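Local coordinates for intimin (Escherichia coli, PDB 1F00), which is a bacterial cell-adhesion protein that probably binds its receptor through a C-terminal C-type lectin-like domain carried on Ig-like domains, at residues Thr238-Trp242 with Asn275-Thr279; Pro188-Arg193 with Tyr233-Ile239. All blocks are in the same frame, centred on the assembly; numbering follows the deposited sequence.

How the interactions relate
Interactions 1 and 2 share T238 and I239, and both reach the sheet in which strands 276-281 and 184-190 are neighbours. Interaction 1 is the more buried: six of its nine touching residues are buried, and it combines one strong and one weak backbone bond, linked hydroxyls and an alanine-indole CH-pi contact. Interaction 2 is partly buried and smaller (308 against 478 Å² of buried surface); its direct contacts are van der Waals, through a methionine, a proline and a tyrosine, and it ends at an exposed arginine. The centres of interactions 1 and 2 lie about 8 Å apart. N189 ND2 probably donates to A278 O at 2.7 Å, joining 188-193 to 275-279.

Interaction 1: residues Thr238-Trp242 with Asn275-Thr279; sequences TIISW and NAYAT
N275 begins the contact at the indole of W242, N275 CB lying 3.9 Å from W242 CH2. A276 sets its methyl over one face of that indole: A276 CB is 3.5 Å from the centroid of the W242 five-membered ring and 6° off the ring normal, a CH-pi contact. The same methyl touches I240 CG1, while A276 N is buried without a partner in the model. Y277 forms a single beta bridge with S241. Y277 N donates almost straight to I240 O (2.8 Å) in the carbonyl plane; the bond from W242 N to Y277 O, at 3.3 Å, is weak. The Y277 side chain crosses that of I240 at about a right angle, and I240 O lies at the ring edge. At T279 a hydroxyl relay follows: T279 OG1 donates to S241 OG (2.8 Å), which stands beside its own backbone N (chi1 -42°) and reaches back to donate to I239 O from above the carbonyl plane. A water accepts from T279 N and lies within bonding distance of W242 O. The short strands meet at 64° and belong to different sheets: the S241 backbone bonds to Y258 of strand 254-259, that of A278 to N189 of strand 184-190.

Interaction 2: residues Pro188-Arg193 with Tyr233-Ile239; sequences PNMSKR and YKSSQTI
M190, Y233 and P188 bury the most surface in this contact; the contacts among them are van der Waals, and no hydrogen bond links the two segments. M190 projects from strand 184-190 toward the loop and is bent at its last two torsions (chi2 -47°, chi3 -59°), a fold that carries SD and CE to I239 while CG stays by Y233. M190 CE lies 3.6 Å from I239 CG1 and 3.3 Å from S236 OG, and M190 SD is 3.7 Å from I239 CG2, so the thioether is in contact with both branches of the isoleucine. M190 CG, 4.0 Å from Y233 CD2, approaches the tyrosine at its ring edge, near the plane.

P188 takes the hydroxyl end of that tyrosine. The two side chains cross at about a right angle, with P188 CG 3.7 Å from Y233 CE2 and P188 CD 3.2 Å from Y233 OH. The hydroxyl has its polar partner elsewhere, in Q121 O, and L120 touches both P188 and Y233. On the loop side, a type I turn from Y233 to S236, closed by S236 N to Y233 O, brings the ring and the serine to M190 together. R193 NH2 comes to 3.5 Å from T238 CG2, a peripheral touch on the exposed side.

The irregular loop between helix 214-224 and strand 240-242 thus packs on the end of strand 184-190, the middle strand of the sheet 118-120/184-190/276-281, with R193 reaching it from beyond the corner at S191. This is consistent with the C-type lectin-like fold, where much of the chain between the strands is irregular loop.

Interaction 1: residues Thr238-Trp242 with Asn275-Thr279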
ATOM      1  N   THR A 238     -10.792  -2.974  29.009  1.00 18.40           N
ATOM      2  CA  THR A 238     -11.795  -4.013  28.823  1.00 18.73           C
ATOM      3  C   THR A 238     -12.878  -3.596  27.847  1.00 17.44           C
ATOM      4  O   THR A 238     -13.418  -2.496  27.938  1.00 19.51           O
ATOM      5  CB  THR A 238     -12.495  -4.393  30.153  1.00 17.83           C
ATOM      6  OG1 THR A 238     -13.559  -5.315  29.880  1.00 20.52           O
ATOM      7  CG2 THR A 238     -13.076  -3.157  30.833  1.00 19.33           C
ATOM      8  N   ILE A 239     -13.177  -4.475  26.899  1.00 17.12           N
ATOM      9  CA  ILE A 239     -14.240  -4.214  25.947  1.00 16.25           C
ATOM     10  C   ILE A 239     -15.191  -5.400  26.018  1.00 15.17           C
ATOM     11  O   ILE A 239     -15.480  -6.063  25.018  1.00 13.85           O
ATOM     12  CB  ILE A 239     -13.713  -4.021  24.509  1.00 16.38           C
ATOM     13  CG1 ILE A 239     -12.767  -2.814  24.473  1.00 16.33           C
ATOM     14  CG2 ILE A 239     -14.881  -3.760  23.553  1.00 15.49           C
ATOM     15  CD1 ILE A 239     -12.257  -2.449  23.078  1.00 19.18           C
ATOM     16  N   ILE A 240     -15.644  -5.676  27.237  1.00 12.40           N
ATOM     17  CA  ILE A 240     -16.591  -6.755  27.490  1.00 13.99           C
ATOM     18  C   ILE A 240     -17.872  -6.364  26.749  1.00 14.09           C
ATOM     19  O   ILE A 240     -18.420  -5.281  26.968  1.00 13.72           O
ATOM     20  CB  ILE A 240     -16.840  -6.908  29.018  1.00 14.83           C
ATOM     21  CG1 ILE A 240     -17.910  -7.972  29.276  1.00 16.48           C
ATOM     22  CG2 ILE A 240     -17.232  -5.565  29.630  1.00 13.18           C
ATOM     23  CD1 ILE A 240     -18.121  -8.268  30.757  1.00 16.07           C
ATOM     24  N   SER A 241     -18.342  -7.245  25.868  1.00 15.66           N
ATOM     25  CA  SER A 241     -19.519  -6.961  25.052  1.00 13.66           C
ATOM     26  C   SER A 241     -20.608  -8.028  25.102  1.00 14.37           C
ATOM     27  O   SER A 241     -20.322  -9.221  25.137  1.00 14.58           O
ATOM     28  CB  SER A 241     -19.085  -6.781  23.592  1.00 14.74           C
ATOM     29  OG  SER A 241     -17.890  -6.024  23.505  1.00 17.71           O
ATOM     30  N   TRP A 242     -21.858  -7.581  25.075  1.00 13.49           N
ATOM     31  CA  TRP A 242     -23.011  -8.478  25.104  1.00 13.84           C
ATOM     32  C   TRP A 242     -23.078  -9.324  23.831  1.00 13.32           C
ATOM     33  O   TRP A 242     -22.661  -8.870  22.763  1.00 11.88           O
ATOM     34  CB  TRP A 242     -24.317  -7.680  25.156  1.00 14.46           C
ATOM     35  CG  TRP A 242     -24.539  -6.813  26.354  1.00 16.36           C
ATOM     36  CD1 TRP A 242     -24.512  -5.449  26.394  1.00 16.14           C
ATOM     37  CD2 TRP A 242     -24.916  -7.247  27.665  1.00 16.55           C
ATOM     38  NE1 TRP A 242     -24.856  -5.005  27.649  1.00 15.39           N
ATOM     39  CE2 TRP A 242     -25.112  -6.088  28.448  1.00 14.75           C
ATOM     40  CE3 TRP A 242     -25.111  -8.505  28.252  1.00 17.27           C
ATOM     41  CZ2 TRP A 242     -25.497  -6.147  29.793  1.00 16.81           C
ATOM     42  CZ3 TRP A 242     -25.495  -8.564  29.595  1.00 19.33           C
ATOM     43  CH2 TRP A 242     -25.684  -7.389  30.346  1.00 18.21           C
ATOM     44  N   ASN A 275     -23.885  -4.073  32.527  1.00 17.57           N
ATOM     45  CA  ASN A 275     -22.718  -4.912  32.754  1.00 18.01           C
ATOM     46  C   ASN A 275     -21.761  -5.044  31.570  1.00 18.68           C
ATOM     47  O   ASN A 275     -20.677  -5.604  31.711  1.00 18.50           O
ATOM     48  CB  ASN A 275     -23.188  -6.308  33.182  1.00 19.95           C
ATOM     49  CG  ASN A 275     -23.732  -6.334  34.601  1.00 20.80           C
ATOM     50  OD1 ASN A 275     -24.642  -7.106  34.924  1.00 19.63           O
ATOM     51  ND2 ASN A 275     -23.161  -5.498  35.461  1.00 17.52           N
ATOM     52  N   ALA A 276     -22.144  -4.531  30.408  1.00 18.08           N
ATOM     53  CA  ALA A 276     -21.272  -4.646  29.249  1.00 15.96           C
ATOM     54  C   ALA A 276     -21.474  -3.541  28.231  1.00 15.85           C
ATOM     55  O   ALA A 276     -22.418  -2.762  28.328  1.00 15.50           O
ATOM     56  CB  ALA A 276     -21.478  -6.009  28.585  1.00 15.42           C
ATOM     57  N   TYR A 277     -20.564  -3.479  27.262  1.00 14.54           N
ATOM     58  CA  TYR A 277     -20.632  -2.488  26.199  1.00 15.74           C
ATOM     59  C   TYR A 277     -21.448  -3.039  25.044  1.00 17.14           C
ATOM     60  O   TYR A 277     -21.570  -4.253  24.885  1.00 14.59           O
ATOM     61  CB  TYR A 277     -19.231  -2.144  25.695  1.00 15.79           C
ATOM     62  CG  TYR A 277     -18.400  -1.407  26.704  1.00 18.54           C
ATOM     63  CD1 TYR A 277     -17.487  -2.080  27.516  1.00 17.29           C
ATOM     64  CD2 TYR A 277     -18.554  -0.031  26.881  1.00 18.75           C
ATOM     65  CE1 TYR A 277     -16.745  -1.398  28.480  1.00 19.16           C
ATOM     66  CE2 TYR A 277     -17.823   0.660  27.846  1.00 20.05           C
ATOM     67  CZ  TYR A 277     -16.922  -0.030  28.639  1.00 22.09           C
ATOM     68  OH  TYR A 277     -16.204   0.652  29.593  1.00 23.67           O
ATOM     69  N   ALA A 278     -22.017  -2.139  24.246  1.00 16.23           N
ATOM     70  CA  ALA A 278     -22.787  -2.551  23.096  1.00 15.99           C
ATOM     71  C   ALA A 278     -21.833  -2.570  21.910  1.00 16.29           C
ATOM     72  O   ALA A 278     -21.314  -1.527  21.498  1.00 16.08           O
ATOM     73  CB  ALA A 278     -23.935  -1.579  22.839  1.00 16.27           C
ATOM     74  N   THR A 279     -21.566  -3.764  21.397  1.00 14.69           N
ATOM     75  CA  THR A 279     -20.704  -3.916  20.238  1.00 15.67           C
ATOM     76  C   THR A 279     -21.609  -4.415  19.126  1.00 16.45           C
ATOM     77  O   THR A 279     -22.228  -5.472  19.238  1.00 16.38           O
ATOM     78  CB  THR A 279     -19.551  -4.917  20.495  1.00 17.23           C
ATOM     79  OG1 THR A 279     -18.587  -4.308  21.362  1.00 16.50           O
ATOM     80  CG2 THR A 279     -18.859  -5.290  19.184  1.00 18.43           C
TER
HETATM   81  O   HOH W   1     -13.353   0.339  29.779  1.00 25.99           O
HETATM   82  O   HOH W   2     -22.507  -6.151  22.114  1.00 17.86           O

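Interaction 2: residues Pro188-Arg193 with Tyr233-Ile239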
ATOM      1  N   PRO A 188     -17.587  -1.383  18.398  1.00 16.91           N
ATOM      2  CA  PRO A 188     -17.755  -1.299  19.854  1.00 17.77           C
ATOM      3  C   PRO A 188     -18.106   0.144  20.231  1.00 18.90           C
ATOM      4  O   PRO A 188     -17.488   1.088  19.728  1.00 20.36           O
ATOM      5  CB  PRO A 188     -16.375  -1.684  20.399  1.00 18.30           C
ATOM      6  CG  PRO A 188     -15.723  -2.434  19.270  1.00 16.80           C
ATOM      7  CD  PRO A 188     -16.187  -1.674  18.054  1.00 15.95           C
ATOM      8  N   ASN A 189     -19.096   0.315  21.097  1.00 16.13           N
ATOM      9  CA  ASN A 189     -19.493   1.646  21.546  1.00 16.52           C
ATOM     10  C   ASN A 189     -18.918   1.794  22.963  1.00 14.78           C
ATOM     11  O   ASN A 189     -19.528   1.378  23.947  1.00 15.37           O
ATOM     12  CB  ASN A 189     -21.023   1.754  21.521  1.00 18.06           C
ATOM     13  CG  ASN A 189     -21.593   1.631  20.101  1.00 25.31           C
ATOM     14  OD1 ASN A 189     -21.548   2.586  19.317  1.00 26.86           O
ATOM     15  ND2 ASN A 189     -22.113   0.446  19.761  1.00 25.56           N
ATOM     16  N   MET A 190     -17.736   2.400  23.049  1.00 13.87           N
ATOM     17  CA  MET A 190     -17.013   2.548  24.311  1.00 15.81           C
ATOM     18  C   MET A 190     -17.348   3.689  25.278  1.00 17.03           C
ATOM     19  O   MET A 190     -16.727   3.787  26.339  1.00 17.07           O
ATOM     20  CB  MET A 190     -15.509   2.605  24.015  1.00 17.90           C
ATOM     21  CG  MET A 190     -14.997   1.449  23.171  1.00 20.37           C
ATOM     22  SD  MET A 190     -15.610  -0.133  23.767  1.00 22.05           S
ATOM     23  CE  MET A 190     -14.957  -0.148  25.470  1.00 21.08           C
ATOM     24  N   SER A 191     -18.310   4.540  24.945  1.00 16.68           N
ATOM     25  CA  SER A 191     -18.627   5.663  25.825  1.00 18.64           C
ATOM     26  C   SER A 191     -19.322   5.291  27.137  1.00 18.11           C
ATOM     27  O   SER A 191     -19.263   6.046  28.115  1.00 17.66           O
ATOM     28  CB  SER A 191     -19.468   6.697  25.069  1.00 20.45           C
ATOM     29  OG  SER A 191     -20.697   6.141  24.634  1.00 23.63           O
ATOM     30  N   LYS A 192     -19.961   4.126  27.173  1.00 16.92           N
ATOM     31  CA  LYS A 192     -20.672   3.703  28.374  1.00 17.27           C
ATOM     32  C   LYS A 192     -21.155   2.262  28.307  1.00 16.74           C
ATOM     33  O   LYS A 192     -21.482   1.760  27.232  1.00 16.37           O
ATOM     34  CB  LYS A 192     -21.895   4.596  28.578  1.00 17.33           C
ATOM     35  CG  LYS A 192     -22.841   4.587  27.372  1.00 18.73           C
ATOM     36  CD  LYS A 192     -24.045   5.494  27.570  1.00 20.72           C
ATOM     37  CE  LYS A 192     -24.874   5.592  26.293  1.00 21.53           C
ATOM     38  NZ  LYS A 192     -26.066   6.462  26.490  1.00 23.40           N
ATOM     39  N   ARG A 193     -21.200   1.595  29.458  1.00 18.22           N
ATOM     40  CA  ARG A 193     -21.724   0.237  29.501  1.00 18.51           C
ATOM     41  C   ARG A 193     -23.238   0.430  29.533  1.00 18.95           C
ATOM     42  O   ARG A 193     -23.733   1.426  30.078  1.00 20.07           O
ATOM     43  CB  ARG A 193     -21.262  -0.503  30.754  1.00 19.88           C
ATOM     44  CG  ARG A 193     -19.792  -0.892  30.734  1.00 22.51           C
ATOM     45  CD  ARG A 193     -19.430  -1.695  31.974  1.00 26.31           C
ATOM     46  NE  ARG A 193     -18.004  -2.003  32.049  1.00 33.38           N
ATOM     47  CZ  ARG A 193     -17.038  -1.091  32.107  1.00 35.16           C
ATOM     48  NH1 ARG A 193     -17.339   0.202  32.095  1.00 38.28           N
ATOM     49  NH2 ARG A 193     -15.768  -1.469  32.187  1.00 36.24           N
ATOM     50  N   TYR A 233      -8.900   2.469  20.405  1.00 17.35           N
ATOM     51  CA  TYR A 233      -9.353   1.861  21.659  1.00 17.33           C
ATOM     52  C   TYR A 233      -8.265   1.794  22.735  1.00 16.48           C
ATOM     53  O   TYR A 233      -8.429   1.106  23.745  1.00 18.50           O
ATOM     54  CB  TYR A 233      -9.864   0.432  21.410  1.00 15.97           C
ATOM     55  CG  TYR A 233     -10.843   0.285  20.261  1.00 14.92           C
ATOM     56  CD1 TYR A 233     -10.396   0.023  18.965  1.00 16.08           C
ATOM     57  CD2 TYR A 233     -12.219   0.391  20.473  1.00 14.58           C
ATOM     58  CE1 TYR A 233     -11.297  -0.134  17.903  1.00 15.27           C
ATOM     59  CE2 TYR A 233     -13.129   0.241  19.423  1.00 16.02           C
ATOM     60  CZ  TYR A 233     -12.660  -0.022  18.140  1.00 16.36           C
ATOM     61  OH  TYR A 233     -13.556  -0.163  17.102  1.00 13.91           O
ATOM     62  N   LYS A 234      -7.169   2.515  22.543  1.00 16.52           N
ATOM     63  CA  LYS A 234      -6.076   2.438  23.509  1.00 18.65           C
ATOM     64  C   LYS A 234      -6.440   2.735  24.961  1.00 18.37           C
ATOM     65  O   LYS A 234      -5.789   2.224  25.870  1.00 18.89           O
ATOM     66  CB  LYS A 234      -4.903   3.323  23.069  1.00 19.10           C
ATOM     67  CG  LYS A 234      -5.157   4.814  23.090  1.00 24.32           C
ATOM     68  CD  LYS A 234      -3.878   5.563  22.719  1.00 26.32           C
ATOM     69  CE  LYS A 234      -4.065   7.069  22.782  1.00 28.57           C
ATOM     70  NZ  LYS A 234      -2.828   7.795  22.371  1.00 28.33           N
ATOM     71  N   SER A 235      -7.486   3.526  25.193  1.00 16.63           N
ATOM     72  CA  SER A 235      -7.873   3.859  26.563  1.00 17.67           C
ATOM     73  C   SER A 235      -8.680   2.775  27.288  1.00 17.48           C
ATOM     74  O   SER A 235      -8.941   2.903  28.479  1.00 14.88           O
ATOM     75  CB  SER A 235      -8.673   5.168  26.591  1.00 18.58           C
ATOM     76  OG  SER A 235      -9.953   4.996  26.000  1.00 20.51           O
ATOM     77  N   SER A 236      -9.078   1.718  26.584  1.00 17.93           N
ATOM     78  CA  SER A 236      -9.867   0.657  27.210  1.00 19.94           C
ATOM     79  C   SER A 236      -9.048  -0.532  27.675  1.00 20.66           C
ATOM     80  O   SER A 236      -8.236  -1.069  26.923  1.00 21.87           O
ATOM     81  CB  SER A 236     -10.951   0.144  26.248  1.00 18.40           C
ATOM     82  OG  SER A 236     -11.946   1.117  26.022  1.00 20.20           O
ATOM     83  N   GLN A 237      -9.269  -0.942  28.918  1.00 19.65           N
ATOM     84  CA  GLN A 237      -8.581  -2.104  29.462  1.00 22.60           C
ATOM     85  C   GLN A 237      -9.535  -3.280  29.317  1.00 20.17           C
ATOM     86  O   GLN A 237      -9.149  -4.432  29.480  1.00 20.45           O
ATOM     87  CB  GLN A 237      -8.221  -1.902  30.939  1.00 25.48           C
ATOM     88  CG  GLN A 237      -7.150  -0.850  31.176  1.00 33.30           C
ATOM     89  CD  GLN A 237      -7.666   0.571  31.007  1.00 36.79           C
ATOM     90  OE1 GLN A 237      -6.887   1.527  30.991  1.00 41.97           O
ATOM     91  NE2 GLN A 237      -8.984   0.718  30.892  1.00 39.69           N
ATOM     92  N   THR A 238     -10.792  -2.974  29.009  1.00 18.40           N
ATOM     93  CA  THR A 238     -11.795  -4.013  28.823  1.00 18.73           C
ATOM     94  C   THR A 238     -12.878  -3.596  27.847  1.00 17.44           C
ATOM     95  O   THR A 238     -13.418  -2.496  27.938  1.00 19.51           O
ATOM     96  CB  THR A 238     -12.495  -4.393  30.153  1.00 17.83           C
ATOM     97  OG1 THR A 238     -13.559  -5.315  29.880  1.00 20.52           O
ATOM     98  CG2 THR A 238     -13.076  -3.157  30.833  1.00 19.33           C
ATOM     99  N   ILE A 239     -13.177  -4.475  26.899  1.00 17.12           N
ATOM    100  CA  ILE A 239     -14.240  -4.214  25.947  1.00 16.25           C
ATOM    101  C   ILE A 239     -15.191  -5.400  26.018  1.00 15.17           C
ATOM    102  O   ILE A 239     -15.480  -6.063  25.018  1.00 13.85           O
ATOM    103  CB  ILE A 239     -13.713  -4.021  24.509  1.00 16.38           C
ATOM    104  CG1 ILE A 239     -12.767  -2.814  24.473  1.00 16.33           C
ATOM    105  CG2 ILE A 239     -14.881  -3.760  23.553  1.00 15.49           C
ATOM    106  CD1 ILE A 239     -12.257  -2.449  23.078  1.00 19.18           C
TER